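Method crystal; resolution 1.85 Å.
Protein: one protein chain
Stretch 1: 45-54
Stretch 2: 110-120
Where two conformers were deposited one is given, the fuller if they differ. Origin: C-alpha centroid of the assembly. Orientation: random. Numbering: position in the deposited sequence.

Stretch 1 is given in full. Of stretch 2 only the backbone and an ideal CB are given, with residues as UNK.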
# COMPACT_ATOMS: atom_id res chain seq x y z
N ASP A 45 14.15 20.86 1.84
CA ASP A 45 14.89 19.87 2.63
C ASP A 45 15.39 18.78 1.69
O ASP A 45 14.61 18.25 0.92
CB ASP A 45 13.98 19.32 3.72
CG ASP A 45 14.60 18.20 4.55
OD1 ASP A 45 15.82 17.96 4.53
OD2 ASP A 45 13.82 17.56 5.28
N ASP A 46 16.69 18.47 1.73
CA ASP A 46 17.24 17.39 0.90
C ASP A 46 18.04 16.39 1.73
O ASP A 46 18.84 15.63 1.20
CB ASP A 46 18.11 17.96 -0.23
CG ASP A 46 18.38 16.93 -1.34
OD1 ASP A 46 17.44 16.18 -1.72
OD2 ASP A 46 19.53 16.88 -1.82
N ARG A 47 17.84 16.37 3.04
CA ARG A 47 18.39 15.30 3.87
C ARG A 47 17.85 13.92 3.43
O ARG A 47 16.77 13.84 2.89
CB ARG A 47 18.03 15.55 5.33
CG ARG A 47 18.69 16.79 5.91
CD ARG A 47 18.14 17.03 7.30
NE ARG A 47 16.70 17.16 7.23
CZ ARG A 47 15.87 17.14 8.27
NH1 ARG A 47 16.35 16.98 9.50
NH2 ARG A 47 14.57 17.26 8.08
N PRO A 48 18.60 12.85 3.70
CA PRO A 48 18.14 11.50 3.34
C PRO A 48 16.81 11.14 4.03
O PRO A 48 16.46 11.75 5.04
CB PRO A 48 19.26 10.58 3.84
CG PRO A 48 20.39 11.47 4.23
CD PRO A 48 19.87 12.85 4.45
N SER A 49 16.08 10.16 3.50
CA SER A 49 14.71 9.92 3.91
C SER A 49 14.52 9.64 5.39
O SER A 49 13.48 9.99 5.95
CB SER A 49 14.12 8.75 3.09
OG SER A 49 14.95 7.60 3.18
N SER A 50 15.50 9.01 6.05
CA SER A 50 15.29 8.67 7.47
C SER A 50 15.15 9.92 8.34
O SER A 50 14.60 9.85 9.42
CB SER A 50 16.43 7.80 8.03
OG SER A 50 17.66 8.47 7.94
N ALA A 51 15.64 11.05 7.85
CA ALA A 51 15.54 12.30 8.60
C ALA A 51 14.09 12.71 8.80
O ALA A 51 13.78 13.45 9.73
CB ALA A 51 16.30 13.41 7.89
N ARG A 52 13.19 12.22 7.96
CA ARG A 52 11.78 12.60 8.07
C ARG A 52 10.89 11.42 8.42
O ARG A 52 9.70 11.43 8.15
CB ARG A 52 11.31 13.26 6.77
CG ARG A 52 12.07 14.57 6.42
CD ARG A 52 11.69 15.11 5.04
NE ARG A 52 12.01 14.13 4.00
CZ ARG A 52 13.20 14.00 3.44
NH1 ARG A 52 14.21 14.79 3.80
NH2 ARG A 52 13.40 13.06 2.54
N LEU A 53 11.49 10.39 9.02
CA LEU A 53 10.74 9.21 9.47
C LEU A 53 10.51 9.29 10.97
O LEU A 53 11.49 9.40 11.72
CB LEU A 53 11.52 7.95 9.13
CG LEU A 53 10.92 6.63 9.63
CD1 LEU A 53 9.59 6.38 8.90
CD2 LEU A 53 11.91 5.49 9.39
N SER A 54 9.25 9.27 11.40
CA SER A 54 8.92 9.39 12.82
C SER A 54 7.99 8.27 13.28
O SER A 54 7.03 7.93 12.58
CB SER A 54 8.24 10.73 13.12
OG SER A 54 9.07 11.80 12.70
N UNK A 110 11.02 0.10 5.15
CA UNK A 110 12.39 -0.42 5.12
C UNK A 110 13.31 0.52 4.34
O UNK A 110 14.37 0.93 4.86
CB UNK A 110 12.42 -1.82 4.50
N UNK A 111 12.92 0.87 3.12
CA UNK A 111 13.79 1.70 2.27
C UNK A 111 13.90 3.10 2.84
O UNK A 111 14.97 3.71 2.79
CB UNK A 111 13.26 1.76 0.84
N UNK A 112 12.80 3.61 3.38
CA UNK A 112 12.86 4.94 4.02
C UNK A 112 13.84 4.95 5.18
O UNK A 112 14.68 5.86 5.31
CB UNK A 112 11.47 5.36 4.51
N UNK A 113 13.76 3.93 6.04
CA UNK A 113 14.61 3.91 7.22
C UNK A 113 16.09 3.79 6.82
O UNK A 113 16.98 4.30 7.51
CB UNK A 113 14.21 2.76 8.14
N UNK A 114 16.35 3.13 5.70
CA UNK A 114 17.71 2.89 5.23
C UNK A 114 18.27 3.97 4.31
O UNK A 114 19.32 3.77 3.71
CB UNK A 114 17.76 1.55 4.50
N UNK A 115 17.55 5.08 4.19
CA UNK A 115 17.92 6.17 3.27
C UNK A 115 18.01 5.72 1.81
O UNK A 115 18.81 6.26 1.04
CB UNK A 115 19.26 6.77 3.69
N UNK A 116 17.18 4.74 1.44
CA UNK A 116 17.15 4.20 0.09
C UNK A 116 15.85 4.59 -0.63
O UNK A 116 15.51 4.02 -1.66
CB UNK A 116 17.30 2.68 0.13
N UNK A 117 15.14 5.55 -0.06
CA UNK A 117 13.89 6.05 -0.64
C UNK A 117 14.13 7.43 -1.25
O UNK A 117 14.35 8.40 -0.52
CB UNK A 117 12.78 6.11 0.41
N UNK A 118 14.13 7.52 -2.57
CA UNK A 118 14.48 8.78 -3.24
C UNK A 118 13.71 10.00 -2.72
O UNK A 118 12.50 9.94 -2.53
CB UNK A 118 14.23 8.64 -4.74
N UNK A 119 14.43 11.11 -2.52
CA UNK A 119 13.81 12.38 -2.16
C UNK A 119 12.90 12.95 -3.25
O UNK A 119 12.08 13.82 -2.97
CB UNK A 119 14.90 13.40 -1.83
N UNK A 120 12.98 12.44 -4.45
CA UNK A 120 12.08 12.84 -5.50
C UNK A 120 10.65 12.34 -5.31
O UNK A 120 9.74 12.84 -5.86
CB UNK A 120 12.62 12.35 -6.84

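Positions 110 and 111 lie on the helix, and their CB atoms have nothing of stretch 1 within 5.5 Å, so the contact sets no demand on either. They are Arg110 and Tyr111, whose side chains lead away.

At position 112 the CB points sideways, 4.3 Å from Ser49 OG and 4.9 Å from Leu53 CD1. An aliphatic side chain of moderate size would suit the space beside the leucine. The residue is Ile112, whose CG2 packs 3.9 Å from Leu53 CB. Its carbonyl does separate work: Ser49, in the p rotamer, donates from OG to Ile112 O at 2.8 Å, meeting the backbone near the helix end.

At position 113 the CB touches Leu53 CD2 at 3.8 Å, although the CA-to-CB bond points away overall. Almost any chain with a methylene base would serve, since its end is free to leave. Glu113 does this, laying CB against the leucine methyl while its carboxylate makes no contact with stretch 1. Position 114, the first to leave helical angles, faces away and is Arg114.

Position 115 has a positive phi, 58°, with psi 32°, a left-handed conformation that favours glycine, asparagine or aspartate. Its CB lies 3.8 Å from Pro48 CB and 4.8 Å from Ser50 OG, and the Ser50 amide lies close by, so a short acceptor is the natural choice. Asp115 fits: its OD1 accepts from Ser50 N at 2.8 Å and from Ser50 OG at 2.6 Å, so that one oxygen gathers both donors of the serine.

Position 116 points away and is Glu116. At 117 the CB is 3.8 Å from Ser49 OG, but the bond runs sideways, so many side chains could pass the serine. Trp117 does so, its ring leading away. Its carbonyl accepts from a water that also donates to 119 and accepts weakly from Ser49 N. Position 118 faces away and is Ser118, whose OG accepts from the backbone N of 120.

Position 119 points toward stretch 1, with acceptors Asp46 OD1 and Arg47 O on offer beside the Arg52 guanidinium. A side chain that both donates and accepts is wanted; asparagine suits, and glutamine might if its extra length could be folded in. Asn119 ND2 donates to Asp46 OD1 at 2.9 Å and to Arg47 O at 3.0 Å, while Arg52 NH2 donates to Asn119 OD1 at 2.8 Å.

Position 120 points away, leaving the choice open. Glu120 brings its end back, and a water donates to Asp46 OD1 and, weakly, to Glu120 OE2.

Stretch 2, residues 110-120: RYIERDEWSNE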
# COMPACT_ATOMS: atom_id res chain seq x y z
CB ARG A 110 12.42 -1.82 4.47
CG ARG A 110 13.83 -2.36 4.24
CD ARG A 110 13.80 -3.56 3.29
NE ARG A 110 15.15 -4.04 2.99
CZ ARG A 110 15.82 -4.90 3.74
NH1 ARG A 110 15.27 -5.41 4.84
NH2 ARG A 110 17.04 -5.27 3.39
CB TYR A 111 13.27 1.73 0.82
CG TYR A 111 13.20 0.29 0.34
CD1 TYR A 111 14.37 -0.46 0.17
CD2 TYR A 111 11.97 -0.33 0.15
CE1 TYR A 111 14.31 -1.81 -0.20
CE2 TYR A 111 11.90 -1.66 -0.22
CZ TYR A 111 13.07 -2.40 -0.39
OH TYR A 111 12.99 -3.74 -0.74
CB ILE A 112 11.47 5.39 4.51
CG1 ILE A 112 10.59 5.71 3.29
CG2 ILE A 112 11.59 6.62 5.48
CD1 ILE A 112 9.09 5.61 3.60
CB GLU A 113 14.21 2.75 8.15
CG GLU A 113 14.74 2.93 9.57
CD GLU A 113 16.09 2.30 9.76
OE1 GLU A 113 16.43 1.41 8.93
OE2 GLU A 113 16.80 2.69 10.71
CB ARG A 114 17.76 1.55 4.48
CG ARG A 114 17.54 0.39 5.41
CD ARG A 114 17.53 -0.91 4.65
NE ARG A 114 17.13 -2.00 5.55
CZ ARG A 114 17.90 -3.04 5.85
NH1 ARG A 114 19.10 -3.15 5.31
NH2 ARG A 114 17.44 -3.97 6.68
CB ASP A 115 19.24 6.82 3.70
CG ASP A 115 19.14 7.48 5.05
OD1 ASP A 115 18.02 7.93 5.42
OD2 ASP A 115 20.17 7.56 5.74
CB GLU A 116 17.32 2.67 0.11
CG GLU A 116 18.66 2.22 0.71
CD GLU A 116 18.74 0.70 0.93
OE1 GLU A 116 17.74 0.01 0.68
OE2 GLU A 116 19.81 0.19 1.31
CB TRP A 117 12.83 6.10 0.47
CG TRP A 117 11.44 6.53 0.05
CD1 TRP A 117 10.93 7.81 0.07
CD2 TRP A 117 10.39 5.67 -0.39
NE1 TRP A 117 9.61 7.78 -0.33
CE2 TRP A 117 9.26 6.49 -0.63
CE3 TRP A 117 10.28 4.28 -0.61
CZ2 TRP A 117 8.05 5.97 -1.08
CZ3 TRP A 117 9.07 3.76 -1.06
CH2 TRP A 117 7.97 4.61 -1.29
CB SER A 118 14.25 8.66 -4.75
OG SER A 118 14.43 9.92 -5.36
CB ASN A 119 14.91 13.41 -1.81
CG ASN A 119 15.48 13.19 -0.42
OD1 ASN A 119 14.96 12.35 0.35
ND2 ASN A 119 16.52 13.95 -0.06
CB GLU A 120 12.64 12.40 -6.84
CG GLU A 120 14.03 12.97 -7.11
CD GLU A 120 14.14 14.45 -6.79
OE1 GLU A 120 13.43 15.22 -7.47
OE2 GLU A 120 14.91 14.86 -5.88
O HOH W 1 17.80 14.90 -4.24
O HOH W 2 16.45 9.79 0.62
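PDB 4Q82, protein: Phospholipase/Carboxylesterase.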